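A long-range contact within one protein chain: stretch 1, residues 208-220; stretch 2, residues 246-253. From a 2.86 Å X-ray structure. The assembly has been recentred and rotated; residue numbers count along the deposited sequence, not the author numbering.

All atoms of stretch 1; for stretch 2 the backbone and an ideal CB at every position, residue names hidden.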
# COMPACT_ATOMS: atom_id res chain seq x y z
N LEU A 208 -6.26 25.23 19.37
CA LEU A 208 -6.58 25.09 17.95
C LEU A 208 -8.00 25.55 17.64
O LEU A 208 -8.29 25.93 16.51
CB LEU A 208 -6.36 23.65 17.47
CG LEU A 208 -4.94 23.05 17.52
CD1 LEU A 208 -5.01 21.54 17.34
CD2 LEU A 208 -4.00 23.66 16.50
N LYS A 209 -8.88 25.53 18.65
CA LYS A 209 -10.21 26.11 18.54
C LYS A 209 -10.12 27.62 18.39
O LYS A 209 -10.89 28.22 17.63
CB LYS A 209 -11.05 25.78 19.77
CG LYS A 209 -11.81 24.47 19.71
CD LYS A 209 -12.68 24.31 20.94
CE LYS A 209 -13.18 22.88 21.11
NZ LYS A 209 -13.92 22.66 22.39
N GLU A 210 -9.19 28.24 19.12
CA GLU A 210 -8.96 29.68 19.02
C GLU A 210 -8.48 30.08 17.63
O GLU A 210 -8.91 31.10 17.08
CB GLU A 210 -7.94 30.15 20.07
CG GLU A 210 -8.42 30.08 21.51
CD GLU A 210 -7.36 30.53 22.49
OE1 GLU A 210 -6.97 31.72 22.46
OE2 GLU A 210 -6.90 29.69 23.31
N LYS A 211 -7.59 29.27 17.06
CA LYS A 211 -7.07 29.48 15.72
C LYS A 211 -8.16 29.28 14.68
O LYS A 211 -8.22 30.01 13.69
CB LYS A 211 -5.92 28.51 15.47
CG LYS A 211 -4.84 28.55 16.52
CD LYS A 211 -3.85 29.66 16.23
CE LYS A 211 -3.46 30.39 17.50
NZ LYS A 211 -4.45 31.44 17.87
N ALA A 212 -9.03 28.31 14.93
CA ALA A 212 -10.14 28.01 14.03
C ALA A 212 -11.22 29.09 14.00
O ALA A 212 -12.15 29.04 13.18
CB ALA A 212 -10.75 26.65 14.37
N GLU A 213 -11.11 30.08 14.89
CA GLU A 213 -12.00 31.24 14.85
C GLU A 213 -11.78 32.07 13.58
O GLU A 213 -12.72 32.68 13.07
CB GLU A 213 -11.81 32.13 16.08
CG GLU A 213 -12.18 31.47 17.40
CD GLU A 213 -12.02 32.41 18.58
OE1 GLU A 213 -11.40 32.00 19.58
OE2 GLU A 213 -12.50 33.56 18.50
N ASP A 214 -10.55 32.07 13.07
CA ASP A 214 -10.24 32.71 11.79
C ASP A 214 -10.64 31.77 10.67
O ASP A 214 -9.92 30.82 10.35
CB ASP A 214 -8.75 33.08 11.69
CG ASP A 214 -8.43 33.95 10.46
OD1 ASP A 214 -9.34 34.27 9.66
OD2 ASP A 214 -7.24 34.30 10.29
N LYS A 215 -11.79 32.06 10.07
CA LYS A 215 -12.40 31.16 9.09
C LYS A 215 -11.76 31.23 7.70
O LYS A 215 -12.28 30.66 6.74
CB LYS A 215 -13.92 31.37 9.05
CG LYS A 215 -14.63 31.08 10.38
CD LYS A 215 -14.80 29.59 10.68
CE LYS A 215 -15.90 28.98 9.80
NZ LYS A 215 -16.39 27.65 10.26
N ASP A 216 -10.62 31.92 7.60
CA ASP A 216 -9.76 31.87 6.42
C ASP A 216 -8.73 30.76 6.56
O ASP A 216 -8.11 30.34 5.58
CB ASP A 216 -9.05 33.21 6.22
CG ASP A 216 -9.90 34.21 5.47
OD1 ASP A 216 -10.87 33.80 4.79
OD2 ASP A 216 -9.60 35.43 5.55
N LYS A 217 -8.55 30.28 7.79
CA LYS A 217 -7.54 29.29 8.10
C LYS A 217 -8.16 27.90 8.21
O LYS A 217 -9.25 27.74 8.74
CB LYS A 217 -6.82 29.66 9.40
CG LYS A 217 -6.25 31.07 9.42
CD LYS A 217 -4.98 31.17 8.59
CE LYS A 217 -4.56 32.63 8.41
NZ LYS A 217 -3.32 32.78 7.59
N LYS A 218 -7.46 26.90 7.68
CA LYS A 218 -7.90 25.51 7.79
C LYS A 218 -6.83 24.69 8.51
O LYS A 218 -5.66 24.73 8.13
CB LYS A 218 -8.21 24.91 6.41
CG LYS A 218 -9.55 25.36 5.85
CD LYS A 218 -9.70 24.99 4.38
CE LYS A 218 -10.65 25.95 3.67
NZ LYS A 218 -12.07 25.83 4.13
N ILE A 219 -7.24 23.98 9.55
CA ILE A 219 -6.30 23.24 10.38
C ILE A 219 -6.66 21.76 10.43
O ILE A 219 -7.83 21.42 10.59
CB ILE A 219 -6.25 23.81 11.81
CG1 ILE A 219 -5.99 25.32 11.79
CG2 ILE A 219 -5.20 23.09 12.65
CD1 ILE A 219 -6.53 26.05 12.99
N THR A 220 -5.66 20.90 10.27
CA THR A 220 -5.86 19.46 10.45
C THR A 220 -4.98 18.90 11.56
O THR A 220 -3.75 19.03 11.53
CB THR A 220 -5.65 18.68 9.13
OG1 THR A 220 -6.56 19.18 8.14
CG2 THR A 220 -5.91 17.20 9.33
N UNK A 246 -17.64 18.03 18.43
CA UNK A 246 -18.16 19.37 18.10
C UNK A 246 -17.10 20.44 17.88
O UNK A 246 -17.16 21.53 18.46
CB UNK A 246 -19.09 19.84 19.22
N UNK A 247 -16.11 20.11 17.06
CA UNK A 247 -15.05 21.03 16.70
C UNK A 247 -15.49 21.84 15.50
O UNK A 247 -16.24 21.33 14.67
CB UNK A 247 -13.74 20.29 16.41
N UNK A 248 -15.04 23.11 15.40
CA UNK A 248 -15.46 23.95 14.28
C UNK A 248 -15.18 23.32 12.91
O UNK A 248 -14.16 22.65 12.72
CB UNK A 248 -14.76 25.31 14.37
N UNK A 249 -16.11 23.53 11.98
CA UNK A 249 -16.01 23.05 10.60
C UNK A 249 -14.57 23.01 10.05
O UNK A 249 -14.16 22.03 9.44
CB UNK A 249 -16.87 23.94 9.70
N UNK A 250 -13.80 24.07 10.31
CA UNK A 250 -12.44 24.21 9.78
C UNK A 250 -11.33 23.56 10.62
O UNK A 250 -10.14 23.78 10.37
CB UNK A 250 -12.12 25.70 9.63
N UNK A 251 -11.71 22.78 11.63
CA UNK A 251 -10.74 22.02 12.41
C UNK A 251 -11.00 20.53 12.27
O UNK A 251 -11.76 19.93 13.03
CB UNK A 251 -10.79 22.43 13.88
N UNK A 252 -10.37 19.94 11.26
CA UNK A 252 -10.56 18.53 10.97
C UNK A 252 -9.58 17.67 11.78
O UNK A 252 -8.52 18.14 12.19
CB UNK A 252 -10.39 18.27 9.47
N UNK A 253 -9.97 16.42 12.03
CA UNK A 253 -9.14 15.49 12.79
C UNK A 253 -9.05 14.18 12.02
O UNK A 253 -10.07 13.61 11.66
CB UNK A 253 -9.70 15.26 14.19

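Position 246 lies beyond the reach of stretch 1, with no atom of it within 5.5 Å of the ideal CB. Its phi/psi of 50/50 is the more telling feature: this left-handed conformation is most easily taken by glycine, asparagine or aspartate. The residue is Asn246, and its side chain leads away from the contact.

At position 247 the CA-to-CB bond runs sideways, and the closest visible atom is CE of Lys209, 5.4 Å from the ideal CB. A medium or long apolar side chain could reach the aliphatic part of that lysine. Leu247 does so, its CD1 lying 3.8 Å from Lys209 CE.

Position 248 points toward stretch 1, its ideal CB 4.2 Å from CB of Ala212. The small alanine leaves room for a compact apolar group, and a phi of -55° with a psi of 142° is compatible with proline, although alanine or valine would also be plausible. Pro248 fills the site: its CG packs at 3.6 Å against Ala212 CB, and its CD lies 4.2 Å from Lys209 CG. It also opens a type I turn that ends at 251, which brings the chain into the strand.

Position 249, within that turn, is directed sideways, with its ideal CB 3.8 Å from the NZ of Lys215. An acidic or polar residue might be expected beside the amine, but nothing else confines the choice. The residue is Arg249; its CB lies 3.8 Å from Lys215 NZ, whereas the guanidinium makes no contact with the amine, Arg249 NH1 being 5.2 Å from Lys215 NZ.

Position 250 is the most demanding. Its CB points toward the part of the chain that leads from the helix of stretch 1 to its strand, and the ideal CB is 3.6 Å from the carbonyl O of Lys217. The carbonyl of Ala212 also faces this space, so a short side chain with two N-H hydrogens would suit best; asparagine is the natural candidate, while serine or threonine could serve one acceptor. Asn250, with chi1 in p, donates from ND2 to Ala212 O at 2.9 Å and to Lys217 O at 3.0 Å, thereby tying together two carbonyls five residues apart in sequence. Its own backbone O accepts from Ile219 N at 3.0 Å, beginning the parallel strand pairing.

Position 251 pairs with Ile219 and shares its face of the sheet. The ideal CB is 4.2 Å from Ala212 CB and 5.0 Å from Leu208 O, so a branched apolar residue, leucine, isoleucine or valine, would fit between helix and strand. Leu251 fills the space: its CD1 lies 3.7 Å from Ile219 CG2, and both CD1 and CD2 lie 4.0 Å from Leu208 CB.

Position 252 pairs with Thr220 on the other face, where its ideal CB is 4.2 Å from Thr220 OG1. Beta-branched or aromatic residues would suit this strand site. Phe252 donates its backbone N to Ile219 O at 3.0 Å, while its ring leads away, with Thr220 CG2 lying obliquely to it.

Position 253 points away, leaving a strand-compatible choice open; it is Val253.

Stretch 2, residues 246-253: NLPRNLFV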
# COMPACT_ATOMS: atom_id res chain seq x y z
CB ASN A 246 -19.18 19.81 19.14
CG ASN A 246 -20.30 18.80 19.31
OD1 ASN A 246 -20.46 18.19 20.37
ND2 ASN A 246 -21.07 18.59 18.24
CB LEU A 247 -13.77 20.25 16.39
CG LEU A 247 -12.68 20.15 17.47
CD1 LEU A 247 -13.22 19.84 18.86
CD2 LEU A 247 -11.66 19.10 17.06
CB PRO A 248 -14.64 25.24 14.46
CG PRO A 248 -13.67 24.97 15.56
CD PRO A 248 -14.24 23.86 16.38
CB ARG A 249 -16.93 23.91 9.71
CG ARG A 249 -16.83 23.67 8.21
CD ARG A 249 -18.07 24.18 7.47
NE ARG A 249 -19.22 23.30 7.67
CZ ARG A 249 -20.33 23.62 8.34
NH1 ARG A 249 -20.48 24.83 8.89
NH2 ARG A 249 -21.31 22.73 8.46
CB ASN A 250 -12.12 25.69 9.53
CG ASN A 250 -12.21 26.53 10.79
OD1 ASN A 250 -13.13 26.37 11.60
ND2 ASN A 250 -11.26 27.43 10.96
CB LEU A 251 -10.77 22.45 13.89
CG LEU A 251 -9.72 21.85 14.84
CD1 LEU A 251 -8.30 22.11 14.36
CD2 LEU A 251 -9.90 22.40 16.24
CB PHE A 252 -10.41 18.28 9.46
CG PHE A 252 -10.87 16.92 9.01
CD1 PHE A 252 -12.13 16.45 9.35
CD2 PHE A 252 -10.03 16.11 8.24
CE1 PHE A 252 -12.55 15.19 8.93
CE2 PHE A 252 -10.44 14.86 7.82
CZ PHE A 252 -11.70 14.40 8.17
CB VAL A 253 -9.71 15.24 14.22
CG1 VAL A 253 -8.96 14.11 14.91
CG2 VAL A 253 -9.61 16.49 15.06
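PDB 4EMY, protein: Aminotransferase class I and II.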